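Local coordinates for flagellar basal body rod modification protein (Helicobacter pylori 26695, PDB 4ZZF) that is probably required for assembly of the bacterial flagellar hook and may act as a scaffold there, this chain being a truncated form that includes its Ig-like domain, at residues L53-I57 / W73-E78; A43-E49 / N87-E93. One frame throughout, in Å; residues are numbered along the deposited sequence.

Contact 1: residues L53-I57 / W73-E78; sequences LVKTI and WDGTNE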
loop_
_atom_site.group_PDB
_atom_site.type_symbol
_atom_site.label_atom_id
_atom_site.label_comp_id
_atom_site.label_asym_id
_atom_site.label_seq_id
_atom_site.Cartn_x
_atom_site.Cartn_y
_atom_site.Cartn_z
ATOM N N LEU A 53 27.270 14.823 26.187
ATOM C CA LEU A 53 26.430 15.960 25.861
ATOM C C LEU A 53 27.251 17.205 25.566
ATOM O O LEU A 53 28.023 17.663 26.393
ATOM C CB LEU A 53 25.461 16.241 27.004
ATOM C CG LEU A 53 24.451 17.366 26.776
ATOM C CD1 LEU A 53 23.557 16.992 25.634
ATOM C CD2 LEU A 53 23.634 17.608 28.036
ATOM N N VAL A 54 27.064 17.766 24.385
ATOM C CA VAL A 54 27.800 18.954 23.992
ATOM C C VAL A 54 26.925 20.218 23.996
ATOM O O VAL A 54 27.377 21.305 24.364
ATOM C CB VAL A 54 28.440 18.725 22.606
ATOM C CG1 VAL A 54 28.523 20.009 21.800
ATOM C CG2 VAL A 54 29.802 18.095 22.785
ATOM N N LYS A 55 25.664 20.071 23.612
ATOM C CA LYS A 55 24.774 21.219 23.462
ATOM C C LYS A 55 23.326 20.820 23.725
ATOM O O LYS A 55 22.918 19.693 23.419
ATOM C CB LYS A 55 24.907 21.813 22.058
ATOM C CG LYS A 55 24.104 23.075 21.806
ATOM C CD LYS A 55 24.668 24.225 22.621
ATOM C CE LYS A 55 24.500 25.558 21.902
ATOM N NZ LYS A 55 25.396 26.612 22.479
ATOM N N THR A 56 22.561 21.745 24.300
ATOM C CA THR A 56 21.136 21.556 24.490
ATOM C C THR A 56 20.437 22.747 23.884
ATOM O O THR A 56 20.811 23.894 24.137
ATOM C CB THR A 56 20.745 21.410 25.983
ATOM O OG1 THR A 56 21.360 20.241 26.520
ATOM C CG2 THR A 56 19.247 21.254 26.128
ATOM N N ILE A 57 19.441 22.467 23.054
ATOM C CA ILE A 57 18.620 23.496 22.451
ATOM C C ILE A 57 17.176 23.317 22.906
ATOM O O ILE A 57 16.565 22.285 22.618
ATOM C CB ILE A 57 18.689 23.432 20.924
ATOM C CG1 ILE A 57 20.146 23.464 20.458
ATOM C CG2 ILE A 57 17.879 24.550 20.289
ATOM C CD1 ILE A 57 20.276 23.381 18.968
ATOM N N TRP A 73 22.491 24.678 14.240
ATOM C CA TRP A 73 23.404 24.647 15.364
ATOM C C TRP A 73 24.697 25.348 14.956
ATOM O O TRP A 73 25.261 25.018 13.906
ATOM C CB TRP A 73 23.676 23.213 15.772
ATOM C CG TRP A 73 24.717 23.058 16.820
ATOM C CD1 TRP A 73 24.888 23.827 17.925
ATOM C CD2 TRP A 73 25.743 22.062 16.847
ATOM N NE1 TRP A 73 25.954 23.359 18.656
ATOM C CE2 TRP A 73 26.490 22.279 18.020
ATOM C CE3 TRP A 73 26.096 21.008 16.010
ATOM C CZ2 TRP A 73 27.579 21.482 18.358
ATOM C CZ3 TRP A 73 27.166 20.213 16.358
ATOM C CH2 TRP A 73 27.897 20.457 17.521
ATOM N N ASP A 74 25.166 26.301 15.767
ATOM C CA ASP A 74 26.345 27.095 15.402
ATOM C C ASP A 74 27.642 26.347 15.665
ATOM O O ASP A 74 28.720 26.841 15.359
ATOM C CB ASP A 74 26.361 28.443 16.143
ATOM C CG ASP A 74 26.332 28.296 17.664
ATOM O OD1 ASP A 74 26.681 27.218 18.187
ATOM O OD2 ASP A 74 25.960 29.274 18.343
ATOM N N GLY A 75 27.530 25.154 16.234
ATOM C CA GLY A 75 28.694 24.335 16.499
ATOM C C GLY A 75 29.384 24.664 17.809
ATOM O O GLY A 75 30.525 24.244 18.031
ATOM N N THR A 76 28.701 25.406 18.682
ATOM C CA THR A 76 29.246 25.728 20.003
ATOM C C THR A 76 28.684 24.818 21.091
ATOM O O THR A 76 27.561 24.304 20.987
ATOM C CB THR A 76 28.972 27.199 20.400
ATOM O OG1 THR A 76 27.561 27.408 20.555
ATOM C CG2 THR A 76 29.524 28.160 19.339
ATOM N N ASN A 77 29.483 24.601 22.130
ATOM C CA ASN A 77 28.989 23.923 23.318
ATOM C C ASN A 77 28.263 24.916 24.227
ATOM O O ASN A 77 27.968 26.055 23.828
ATOM C CB ASN A 77 30.117 23.205 24.070
ATOM C CG ASN A 77 31.227 24.146 24.537
ATOM O OD1 ASN A 77 31.056 25.365 24.607
ATOM N ND2 ASN A 77 32.375 23.563 24.873
ATOM N N GLU A 78 27.964 24.480 25.445
ATOM C CA GLU A 78 27.072 25.254 26.288
ATOM C C GLU A 78 27.731 26.544 26.787
ATOM O O GLU A 78 27.038 27.454 27.239
ATOM C CB GLU A 78 26.575 24.405 27.458
ATOM C CG GLU A 78 25.118 24.704 27.819
ATOM C CD GLU A 78 24.175 24.697 26.607
ATOM O OE1 GLU A 78 23.866 23.597 26.101
ATOM O OE2 GLU A 78 23.736 25.790 26.170
HETATM O O HOH W 1 24.218 21.619 27.473
#
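A strand at the edge of a sheet can find partners in a loop, as in the Ig-like domain of this FlgD: strand residues 53-57 meet the loop that follows strand 67-73. The strand carries a classic β bulge, Val54 and Lys55 both lying opposite Ile46. Val54 turns CG1 to the indole of Trp73, 3.9 Å from CZ2, while its carbonyl O lies 3.2 Å from Asn77 CA in a CA-H...O contact. Lys55 stretches along the loop: its CG passes 3.7 Å from Trp73 NE1, and its NZ donates to Asn77 O and Thr76 OG1, both at 3.0 Å. The loop is braced by bonds of its own. Trp73 NE1 donates to Thr76 O (3.0 Å), and Asp74 OD1 accepts from Thr76 N (2.8 Å) in an Asx turn and from Thr76 OG1 (2.5 Å). Gly75, between Asp74 and Thr76, has a positive phi of 85°, where a CB would clash with the carbonyl O of Asp74. Beyond the lysine, the Thr56 amide is met by a carboxylate instead of a neighbouring strand: Thr56 N donates to Glu78 OE1 at 2.9 Å, and the same OE1 accepts from water 1 at 2.4 Å.

Contact 2: residues A43-E49 / N87-E93; sequences AIQILNE and NYKIKAE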
loop_
_atom_site.group_PDB
_atom_site.type_symbol
_atom_site.label_atom_id
_atom_site.label_comp_id
_atom_site.label_asym_id
_atom_site.label_seq_id
_atom_site.Cartn_x
_atom_site.Cartn_y
_atom_site.Cartn_z
ATOM N N ALA A 43 13.348 19.525 24.577
ATOM C CA ALA A 43 14.630 20.029 24.151
ATOM C C ALA A 43 15.312 19.071 23.188
ATOM O O ALA A 43 15.051 17.870 23.203
ATOM C CB ALA A 43 15.517 20.275 25.371
ATOM N N ILE A 44 16.188 19.627 22.359
ATOM C CA ILE A 44 17.151 18.866 21.555
ATOM C C ILE A 44 18.467 18.645 22.303
ATOM O O ILE A 44 18.999 19.577 22.916
ATOM C CB ILE A 44 17.472 19.608 20.247
ATOM C CG1 ILE A 44 16.216 19.777 19.401
ATOM C CG2 ILE A 44 18.588 18.910 19.481
ATOM C CD1 ILE A 44 16.381 20.788 18.271
ATOM N N GLN A 45 19.003 17.430 22.259
ATOM C CA GLN A 45 20.345 17.193 22.785
ATOM C C GLN A 45 21.319 16.869 21.644
ATOM O O GLN A 45 21.009 16.063 20.760
ATOM C CB GLN A 45 20.360 16.051 23.812
ATOM C CG GLN A 45 19.448 16.236 25.024
ATOM C CD GLN A 45 17.959 15.994 24.699
ATOM O OE1 GLN A 45 17.603 15.022 24.014
ATOM N NE2 GLN A 45 17.090 16.883 25.189
ATOM N N ILE A 46 22.498 17.489 21.677
ATOM C CA ILE A 46 23.564 17.179 20.731
ATOM C C ILE A 46 24.743 16.522 21.442
ATOM O O ILE A 46 25.340 17.101 22.345
ATOM C CB ILE A 46 24.020 18.431 20.006
ATOM C CG1 ILE A 46 22.794 19.171 19.453
ATOM C CG2 ILE A 46 25.010 18.068 18.902
ATOM C CD1 ILE A 46 23.107 20.458 18.715
ATOM N N LEU A 47 25.071 15.303 21.028
ATOM C CA LEU A 47 26.095 14.506 21.691
ATOM C C LEU A 47 27.273 14.286 20.743
ATOM O O LEU A 47 27.077 14.252 19.519
ATOM C CB LEU A 47 25.528 13.152 22.132
ATOM C CG LEU A 47 24.547 13.023 23.318
ATOM C CD1 LEU A 47 23.421 14.007 23.250
ATOM C CD2 LEU A 47 23.971 11.615 23.363
ATOM N N ASN A 48 28.484 14.132 21.293
ATOM C CA ASN A 48 29.642 13.827 20.456
ATOM C C ASN A 48 29.760 12.321 20.264
ATOM O O ASN A 48 28.911 11.565 20.756
ATOM C CB ASN A 48 30.939 14.423 21.036
ATOM C CG ASN A 48 31.423 13.731 22.316
ATOM O OD1 ASN A 48 31.022 12.613 22.655
ATOM N ND2 ASN A 48 32.329 14.403 23.020
ATOM N N GLU A 49 30.820 11.881 19.581
ATOM C CA GLU A 49 30.947 10.475 19.216
ATOM C C GLU A 49 31.068 9.556 20.425
ATOM O O GLU A 49 30.863 8.348 20.316
ATOM C CB GLU A 49 32.137 10.268 18.272
ATOM C CG GLU A 49 31.735 10.318 16.783
ATOM C CD GLU A 49 30.540 9.401 16.440
ATOM O OE1 GLU A 49 30.595 8.186 16.758
ATOM O OE2 GLU A 49 29.536 9.895 15.864
ATOM N N ASN A 87 31.444 13.943 13.763
ATOM C CA ASN A 87 30.051 13.537 13.778
ATOM C C ASN A 87 29.387 13.762 15.126
ATOM O O ASN A 87 29.857 13.279 16.156
ATOM C CB ASN A 87 29.902 12.067 13.407
ATOM C CG ASN A 87 28.930 11.860 12.264
ATOM O OD1 ASN A 87 28.896 12.654 11.322
ATOM N ND2 ASN A 87 28.043 10.865 12.404
ATOM N N TYR A 88 28.280 14.489 15.103
ATOM C CA TYR A 88 27.474 14.701 16.298
ATOM C C TYR A 88 26.092 14.060 16.195
ATOM O O TYR A 88 25.359 14.277 15.224
ATOM C CB TYR A 88 27.359 16.193 16.562
ATOM C CG TYR A 88 28.654 16.738 17.080
ATOM C CD1 TYR A 88 29.692 17.073 16.209
ATOM C CD2 TYR A 88 28.863 16.880 18.441
ATOM C CE1 TYR A 88 30.895 17.563 16.688
ATOM C CE2 TYR A 88 30.057 17.363 18.934
ATOM C CZ TYR A 88 31.070 17.705 18.058
ATOM O OH TYR A 88 32.253 18.180 18.569
ATOM N N LYS A 89 25.755 13.259 17.199
ATOM C CA LYS A 89 24.420 12.667 17.324
ATOM C C LYS A 89 23.414 13.690 17.839
ATOM O O LYS A 89 23.644 14.347 18.860
ATOM C CB LYS A 89 24.444 11.460 18.269
ATOM C CG LYS A 89 25.436 10.392 17.879
ATOM C CD LYS A 89 25.557 9.327 18.956
ATOM C CE LYS A 89 26.650 8.314 18.619
ATOM N NZ LYS A 89 26.681 7.159 19.573
ATOM N N ILE A 90 22.295 13.816 17.138
ATOM C CA ILE A 90 21.262 14.762 17.526
ATOM C C ILE A 90 19.958 14.025 17.831
ATOM O O ILE A 90 19.470 13.237 17.006
ATOM C CB ILE A 90 21.026 15.814 16.432
ATOM C CG1 ILE A 90 22.334 16.557 16.136
ATOM C CG2 ILE A 90 19.943 16.786 16.866
ATOM C CD1 ILE A 90 22.221 17.594 15.048
ATOM N N LYS A 91 19.440 14.249 19.041
ATOM C CA LYS A 91 18.205 13.638 19.535
ATOM C C LYS A 91 17.327 14.719 20.140
ATOM O O LYS A 91 17.766 15.857 20.316
ATOM C CB LYS A 91 18.467 12.579 20.601
ATOM C CG LYS A 91 19.597 11.643 20.304
ATOM C CD LYS A 91 19.646 10.501 21.308
ATOM C CE LYS A 91 19.812 10.990 22.731
ATOM N NZ LYS A 91 20.236 9.840 23.600
ATOM N N ALA A 92 16.097 14.359 20.486
ATOM C CA ALA A 92 15.198 15.299 21.133
ATOM C C ALA A 92 14.224 14.570 22.050
ATOM O O ALA A 92 13.925 13.394 21.861
ATOM C CB ALA A 92 14.433 16.125 20.099
ATOM N N GLU A 93 13.730 15.297 23.038
ATOM C CA GLU A 93 12.710 14.796 23.940
ATOM C C GLU A 93 11.618 15.831 24.000
ATOM O O GLU A 93 11.914 17.021 24.041
ATOM C CB GLU A 93 13.286 14.538 25.327
ATOM C CG GLU A 93 14.173 13.315 25.389
ATOM C CD GLU A 93 14.388 12.856 26.807
ATOM O OE1 GLU A 93 14.722 13.724 27.649
ATOM O OE2 GLU A 93 14.180 11.649 27.087
HETATM O O HOH W 2 32.218 13.993 17.761
#
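Strand 43-47 runs antiparallel to residues 87-93, their axes 4.5 Å apart at closest approach and 157° between directions. Three hydrogen-bonded pairs, Ala43 with Glu93, Gln45 with Lys91 and Leu47 with Lys89, alternate with the non-hydrogen-bonded pairs Ile44-Ala92 and Ile46-Ile90. Each hydrogen-bonded pair makes two backbone bonds: Ala43 N to Glu93 O and Glu93 N to Ala43 O are both 2.9 Å, and Leu47 N reaches Lys89 O at 2.8 Å, whereas the return bond from Lys89 N to Leu47 O, also 2.8 Å, is weak because it is bent. Past the last pair, water 2 continues the link, accepting from Glu49 N (3.1 Å) and donating to Asn87 O (2.9 Å).

The alternation separates the side chains into two faces. Ile44, Ile46, Ile90 and Ala92 share the apolar one, with Ile44 CG2 3.6 Å from Ile90 CG2 and Ile46 CG2 4.1 Å from Ile90 CG1. Ile46 CG2 also lies 3.8 Å from Tyr88 CB. Phe27 and Leu29 of strand 25-31, with Phe71 and Trp73 of strand 67-73, pack against this face. Ala43, Gln45, Leu47, Lys89, Lys91 and Glu93 occupy the other, where Leu47 CB meets Lys89 CB at 4.4 Å. Lys89 NZ bonds to Asn51, and Glu93 to Gln105.

Such a two-sided pattern is the chemistry of a β-sandwich sheet: small and branched aliphatic side chains face the domain interior, while the other, more exposed face is mainly polar and charged, with Ala43 and Leu47 among its residues.

The two contacts lie with centres about 9 Å apart in the same Ig-like domain and both reach one antiparallel sheet, contact 1 through strand 53-58; in it, strand 43-47 sits between strands 53-58 and 86-94. Along the chain the order is 43-49, 53-57, 73-78, 87-93, so contact 2 brackets contact 1. They touch directly: Val54 N lies 2.8 Å from Ile46 O and Ile57 O 2.7 Å from Ile44 N, both probable hydrogen bonds, and Trp73 CG packs 3.6 Å from Ile46 CD1. Contact 2 thus joins strands within the sheet, while the edge strand 53-58 is held by strand 43-47 and, in contact 1, is met by residues 73-78 as well.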